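Mariner Mos1 transposase (Drosophila mauritiana, PDB 4MDB) mediates cut-and-paste transposition of the Mos1 element through a magnesium- or manganese-dependent catalytic domain of RNase H fold, the part of the protein described here. Local coordinates at residues R137-R140 and D141-T145; E184-K187 and K188-E192. The protein carries 1 engineered substitution. One frame throughout, in Å; residues are numbered along the deposited sequence.

Contact 1. Residues R137-R140 and D141-T145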
ATOM      1  N   ARG A 137      18.164  -4.958   4.333  1.00 24.79           N
ATOM      2  CA  ARG A 137      18.535  -6.406   4.289  1.00 28.14           C
ATOM      3  C   ARG A 137      17.650  -7.253   5.167  1.00 24.19           C
ATOM      4  O   ARG A 137      17.215  -8.326   4.760  1.00 25.54           O
ATOM      5  CB  ARG A 137      20.028  -6.631   4.689  1.00 33.16           C
ATOM      6  CG  ARG A 137      20.547  -8.088   4.569  1.00 41.67           C
ATOM      7  CD  ARG A 137      21.688  -8.442   5.558  1.00 49.48           C
ATOM      8  NE  ARG A 137      21.139  -8.768   6.890  1.00 55.64           N
ATOM      9  CZ  ARG A 137      21.092  -7.952   7.952  1.00 53.02           C
ATOM     10  NH1 ARG A 137      21.621  -6.738   7.925  1.00 50.47           N
ATOM     11  NH2 ARG A 137      20.520  -8.372   9.069  1.00 50.50           N
ATOM     12  N   ALA A 138      17.426  -6.796   6.382  1.00 20.86           N
ATOM     13  CA  ALA A 138      16.618  -7.505   7.363  1.00 22.76           C
ATOM     14  C   ALA A 138      15.159  -7.629   6.924  1.00 23.44           C
ATOM     15  O   ALA A 138      14.528  -8.626   7.214  1.00 22.06           O
ATOM     16  CB  ALA A 138      16.666  -6.850   8.721  1.00 23.93           C
ATOM     17  N   VAL A 139      14.634  -6.612   6.251  1.00 21.51           N
ATOM     18  CA  VAL A 139      13.266  -6.654   5.779  1.00 17.80           C
ATOM     19  C   VAL A 139      13.176  -7.620   4.612  1.00 20.06           C
ATOM     20  O   VAL A 139      12.166  -8.374   4.466  1.00 18.71           O
ATOM     21  CB  VAL A 139      12.808  -5.241   5.358  1.00 17.25           C
ATOM     22  CG1 VAL A 139      11.537  -5.303   4.493  1.00 18.46           C
ATOM     23  CG2 VAL A 139      12.534  -4.411   6.588  1.00 19.00           C
ATOM     24  N   ARG A 140      14.192  -7.601   3.735  1.00 21.67           N
ATOM     25  CA  ARG A 140      14.186  -8.491   2.554  1.00 22.87           C
ATOM     26  C   ARG A 140      14.197  -9.936   3.071  1.00 20.51           C
ATOM     27  O   ARG A 140      13.441 -10.766   2.578  1.00 21.99           O
ATOM     28  CB  ARG A 140      15.336  -8.228   1.586  1.00 28.40           C
ATOM     29  CG  ARG A 140      15.130  -6.969   0.753  1.00 30.37           C
ATOM     30  CD  ARG A 140      16.212  -6.889  -0.310  1.00 36.44           C
ATOM     31  NE  ARG A 140      16.217  -5.639  -1.043  1.00 37.85           N
ATOM     32  CZ  ARG A 140      16.093  -5.535  -2.359  1.00 47.68           C
ATOM     33  NH1 ARG A 140      15.925  -6.622  -3.113  1.00 53.72           N
ATOM     34  NH2 ARG A 140      16.127  -4.336  -2.937  1.00 50.14           N
ATOM     35  N   ASP A 141      14.965 -10.154   4.111  1.00 22.79           N
ATOM     36  CA  ASP A 141      15.028 -11.517   4.769  1.00 25.50           C
ATOM     37  C   ASP A 141      13.665 -11.914   5.324  1.00 20.74           C
ATOM     38  O   ASP A 141      13.166 -13.053   5.137  1.00 18.87           O
ATOM     39  CB  ASP A 141      16.069 -11.499   5.896  1.00 28.94           C
ATOM     40  CG  ASP A 141      17.520 -11.491   5.375  1.00 36.98           C
ATOM     41  OD1 ASP A 141      17.693 -11.502   4.128  1.00 38.52           O
ATOM     42  OD2 ASP A 141      18.483 -11.442   6.200  1.00 43.29           O
ATOM     43  N   THR A 142      13.047 -10.997   6.021  1.00 20.07           N
ATOM     44  CA  THR A 142      11.766 -11.269   6.631  1.00 18.59           C
ATOM     45  C   THR A 142      10.696 -11.598   5.555  1.00 17.54           C
ATOM     46  O   THR A 142       9.836 -12.500   5.722  1.00 16.81           O
ATOM     47  CB  THR A 142      11.329 -10.086   7.529  1.00 19.24           C
ATOM     48  OG1 THR A 142      12.205 -10.033   8.668  1.00 22.37           O
ATOM     49  CG2 THR A 142       9.897 -10.170   7.952  1.00 19.39           C
ATOM     50  N   LEU A 143      10.722 -10.883   4.408  1.00 16.64           N
ATOM     51  CA  LEU A 143       9.765 -11.117   3.366  1.00 16.56           C
ATOM     52  C   LEU A 143      10.005 -12.496   2.722  1.00 16.96           C
ATOM     53  O   LEU A 143       9.044 -13.109   2.325  1.00 16.81           O
ATOM     54  CB  LEU A 143       9.791 -10.008   2.281  1.00 16.66           C
ATOM     55  CG  LEU A 143       9.099  -8.753   2.743  1.00 17.20           C
ATOM     56  CD1 LEU A 143       9.558  -7.577   1.810  1.00 17.19           C
ATOM     57  CD2 LEU A 143       7.546  -8.830   2.796  1.00 17.60           C
ATOM     58  N   GLU A 144      11.256 -12.876   2.598  1.00 18.86           N
ATOM     59  CA  GLU A 144      11.658 -14.218   2.068  1.00 21.36           C
ATOM     60  C   GLU A 144      11.148 -15.292   3.018  1.00 19.27           C
ATOM     61  O   GLU A 144      10.648 -16.298   2.572  1.00 18.48           O
ATOM     62  CB  GLU A 144      13.183 -14.393   2.046  1.00 27.36           C
ATOM     63  CG  GLU A 144      13.956 -13.815   0.887  1.00 36.61           C
ATOM     64  CD  GLU A 144      15.466 -14.058   1.015  1.00 44.00           C
ATOM     65  OE1 GLU A 144      16.248 -13.299   0.389  1.00 52.49           O
ATOM     66  OE2 GLU A 144      15.867 -15.012   1.727  1.00 43.20           O
ATOM     67  N   THR A 145      11.338 -15.083   4.315  1.00 17.94           N
ATOM     68  CA  THR A 145      10.880 -16.054   5.352  1.00 15.71           C
ATOM     69  C   THR A 145       9.335 -16.160   5.369  1.00 15.79           C
ATOM     70  O   THR A 145       8.753 -17.268   5.390  1.00 14.86           O
ATOM     71  CB  THR A 145      11.447 -15.653   6.736  1.00 19.51           C
ATOM     72  OG1 THR A 145      12.885 -15.790   6.652  1.00 22.09           O
ATOM     73  CG2 THR A 145      10.960 -16.593   7.743  1.00 20.77           C
TER
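D141 turns its carboxylate back along helix 137-146 toward R137, one turn earlier. At the root of this side chain, CB lies 3.5 Å from A138 O. With chi1 at -74°, CG sits beside the residue's own backbone N and comes to 3.2 Å from R137 O. OD1 stays against that same carbonyl, 3.3 Å from R137 O, a contact between two acceptors rather than a hydrogen bond. OD2, also near R137 O, is the oxygen that forms the long salt bridge, D141 OD2 lying 3.8 Å from R137 NE. The arginine reaches this place by a bend at chi3 (81°), which brings NE round to the aspartate; the guanidinium and carboxylate planes stand 67° apart, so the pair is not a flat, two-pronged one.

Next to this charged edge, the i to i+4 ladder runs from D141 N to R137 O through to E144 N and R140 O. On the buried side, V139 and L143 lie side by side and point the same way, V139 CG1 at 4.0 Å from L143 CD1, and both rest on L103 of helix 96-113. T142 OG1 is hydrogen-bonded to Q100 of that helix, while R140 NE turns back to T135 O.

The helix is thus amphipathic, with its aliphatic pair against the protein and the R137-D141 pair on a more open side. Long and tilted, the ion pair probably adds only a weak electrostatic attraction there, while the backbone bonds and the V139-L143 contact hold the turn.

Contact 2. Residues E184-K187 and K188-E192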
ATOM      1  N   GLU A 184      -5.332   9.807  19.797  1.00 40.28           N
ATOM      2  CA  GLU A 184      -6.446   8.841  19.808  1.00 40.23           C
ATOM      3  C   GLU A 184      -7.727   9.306  19.096  1.00 33.87           C
ATOM      4  O   GLU A 184      -8.591   8.491  18.773  1.00 34.37           O
ATOM      5  CB  GLU A 184      -6.725   8.282  21.220  1.00 49.99           C
ATOM      6  CG  GLU A 184      -6.386   9.206  22.370  1.00 50.68           C
ATOM      7  CD  GLU A 184      -4.898   9.336  22.618  1.00 54.06           C
ATOM      8  OE1 GLU A 184      -4.215   8.286  22.731  1.00 59.57           O
ATOM      9  OE2 GLU A 184      -4.418  10.492  22.708  1.00 58.37           O
ATOM     10  N   SER A 185      -7.854  10.588  18.804  1.00 27.91           N
ATOM     11  CA  SER A 185      -8.950  11.005  17.958  1.00 31.78           C
ATOM     12  C   SER A 185      -8.628  10.492  16.549  1.00 29.29           C
ATOM     13  O   SER A 185      -9.517  10.035  15.846  1.00 29.89           O
ATOM     14  CB  SER A 185      -9.184  12.516  17.924  1.00 31.26           C
ATOM     15  OG  SER A 185      -7.959  13.223  17.887  1.00 44.21           O
ATOM     16  N   VAL A 186      -7.362  10.592  16.159  1.00 30.27           N
ATOM     17  CA  VAL A 186      -6.970  10.059  14.835  1.00 27.05           C
ATOM     18  C   VAL A 186      -7.317   8.570  14.717  1.00 30.57           C
ATOM     19  O   VAL A 186      -7.951   8.144  13.758  1.00 27.27           O
ATOM     20  CB  VAL A 186      -5.489  10.325  14.548  1.00 30.81           C
ATOM     21  CG1 VAL A 186      -5.078   9.797  13.160  1.00 27.93           C
ATOM     22  CG2 VAL A 186      -5.154  11.797  14.645  1.00 28.71           C
ATOM     23  N   LYS A 187      -6.898   7.779  15.697  1.00 30.84           N
ATOM     24  CA  LYS A 187      -7.175   6.351  15.679  1.00 34.76           C
ATOM     25  C   LYS A 187      -8.691   6.035  15.554  1.00 36.56           C
ATOM     26  O   LYS A 187      -9.115   5.208  14.722  1.00 33.14           O
ATOM     27  CB  LYS A 187      -6.572   5.742  16.949  1.00 42.53           C
ATOM     28  CG  LYS A 187      -6.099   4.299  16.835  1.00 50.82           C
ATOM     29  CD  LYS A 187      -5.099   3.974  17.951  1.00 59.32           C
ATOM     30  CE  LYS A 187      -4.460   2.582  17.831  1.00 63.20           C
ATOM     31  NZ  LYS A 187      -3.345   2.536  16.842  1.00 60.88           N
ATOM     32  N   LYS A 188      -9.530   6.695  16.355  1.00 31.14           N
ATOM     33  CA  LYS A 188     -10.965   6.531  16.189  1.00 33.51           C
ATOM     34  C   LYS A 188     -11.502   6.996  14.830  1.00 30.17           C
ATOM     35  O   LYS A 188     -12.351   6.340  14.212  1.00 29.40           O
ATOM     36  CB  LYS A 188     -11.758   7.304  17.254  1.00 38.29           C
ATOM     37  CG  LYS A 188     -13.254   6.933  17.202  1.00 45.57           C
ATOM     38  CD  LYS A 188     -13.501   5.636  17.988  1.00 52.47           C
ATOM     39  CE  LYS A 188     -14.490   4.703  17.298  1.00 62.95           C
ATOM     40  NZ  LYS A 188     -15.884   5.257  17.253  1.00 62.22           N
ATOM     41  N   TRP A 189     -11.056   8.157  14.379  1.00 26.84           N
ATOM     42  CA  TRP A 189     -11.489   8.615  13.074  1.00 24.93           C
ATOM     43  C   TRP A 189     -11.121   7.543  12.016  1.00 23.44           C
ATOM     44  O   TRP A 189     -11.958   7.166  11.176  1.00 23.10           O
ATOM     45  CB  TRP A 189     -10.853   9.957  12.724  1.00 23.44           C
ATOM     46  CG  TRP A 189     -11.380  10.472  11.505  1.00 26.57           C
ATOM     47  CD1 TRP A 189     -12.522  11.176  11.346  1.00 25.41           C
ATOM     48  CD2 TRP A 189     -10.817  10.311  10.193  1.00 24.24           C
ATOM     49  NE1 TRP A 189     -12.715  11.458  10.033  1.00 29.78           N
ATOM     50  CE2 TRP A 189     -11.684  10.928   9.299  1.00 25.81           C
ATOM     51  CE3 TRP A 189      -9.697   9.657   9.697  1.00 25.29           C
ATOM     52  CZ2 TRP A 189     -11.446  10.955   7.935  1.00 26.35           C
ATOM     53  CZ3 TRP A 189      -9.489   9.669   8.307  1.00 23.40           C
ATOM     54  CH2 TRP A 189     -10.324  10.291   7.479  1.00 22.78           C
ATOM     55  N   LEU A 190      -9.904   7.013  12.115  1.00 22.32           N
ATOM     56  CA  LEU A 190      -9.508   5.975  11.100  1.00 22.06           C
ATOM     57  C   LEU A 190     -10.302   4.703  11.238  1.00 24.08           C
ATOM     58  O   LEU A 190     -10.743   4.155  10.249  1.00 25.50           O
ATOM     59  CB  LEU A 190      -8.008   5.678  11.153  1.00 21.97           C
ATOM     60  CG  LEU A 190      -7.041   6.767  10.792  1.00 21.22           C
ATOM     61  CD1 LEU A 190      -5.714   6.424  11.353  1.00 24.04           C
ATOM     62  CD2 LEU A 190      -6.942   6.938   9.296  1.00 22.95           C
ATOM     63  N   ASP A 191     -10.478   4.202  12.462  1.00 23.64           N
ATOM     64  CA  ASP A 191     -11.356   3.039  12.685  1.00 28.13           C
ATOM     65  C   ASP A 191     -12.693   3.213  12.048  1.00 25.89           C
ATOM     66  O   ASP A 191     -13.135   2.343  11.292  1.00 25.96           O
ATOM     67  CB  ASP A 191     -11.529   2.728  14.184  1.00 27.92           C
ATOM     68  CG  ASP A 191     -10.287   2.164  14.796  1.00 35.62           C
ATOM     69  OD1 ASP A 191      -9.427   1.621  14.046  1.00 32.05           O
ATOM     70  OD2 ASP A 191     -10.140   2.282  16.042  1.00 38.27           O
ATOM     71  N   GLU A 192     -13.341   4.339  12.284  1.00 26.58           N
ATOM     72  CA  GLU A 192     -14.672   4.581  11.711  1.00 26.91           C
ATOM     73  C   GLU A 192     -14.670   4.725  10.181  1.00 23.65           C
ATOM     74  O   GLU A 192     -15.553   4.237   9.502  1.00 23.01           O
ATOM     75  CB  GLU A 192     -15.364   5.841  12.268  1.00 32.11           C
ATOM     76  CG  GLU A 192     -15.790   5.842  13.720  1.00 40.29           C
ATOM     77  CD  GLU A 192     -16.521   7.133  14.087  1.00 42.76           C
ATOM     78  OE1 GLU A 192     -17.458   7.529  13.339  1.00 46.91           O
ATOM     79  OE2 GLU A 192     -16.159   7.760  15.116  1.00 56.09           O
TER
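E184 opens this stretch of helix 183-196 by offering its carbonyl to the next turn, K188 N lying 3.2 Å from E184 O in a nearly straight bond (N-H...O 173°). Beyond CB, which lies near E184 O, the K188 side chain bends along its length toward E192, where NZ forms a salt bridge with OE2 whose hydrogen bond, at 3.3 Å between K188 NZ and E192 OE2, is weak.

S185 follows with a shorter backbone bond, 2.8 Å from its O to W189 N. Of the W189 side chain, CB is the atom that touches this turn, 3.4 Å from S185 O. Chi1 of W189 (-174°) sets CG opposite the backbone N and carries the ring off beyond this turn, while S185 OG is hydrogen-bonded to S182 O.

V186 supplies the apolar contact. Its CG1 meets L190 CD1 at 3.9 Å, the two side chains running alongside each other in the same direction, and V186 O also accepts from L190 N.

K187 closes the segment with D191 N on its carbonyl. D191 folds back over the same oxygen, its CG 3.3 Å from K187 O, and D191 OD1 is hydrogen-bonded to Y85 OH, which also makes a weak bond with K187 O. K187 NZ stands 6.8 Å from D191 OD1, too far for an ion pair.

Around the helix, V186 and L190 both press on I40 of strand 32-42, and on L87 and Y85 of strand 81-87 respectively. W189 and L190 both touch M171 of helix 162-175, W189 also reaching A174 and L175; its ring stacks with W193 of its own helix and meets loop residue F180 edge-to-face.

Overall arrangement
Contacts 1 and 2 are separate single-helix contacts in different parts of the RNase H-like domain, their centres 31 Å apart and their nearest atoms about 20 Å apart. They follow in series along the chain. Contact 1 lies near the inhibitor: the side chain of R140 is about 10 Å from bound raltegravir, and that of V139 about 10 Å from the side chain of D129, a magnesium ligand. Contact 2 leans on strand 32-42, which carries the metal ligand D36. Neither reaches the metals: the side chains of V139 and L190 are about 13 and 14 Å from a magnesium ion. The W189 side chain lies about 9 Å from that of H173, a residue important for base-specific DNA binding.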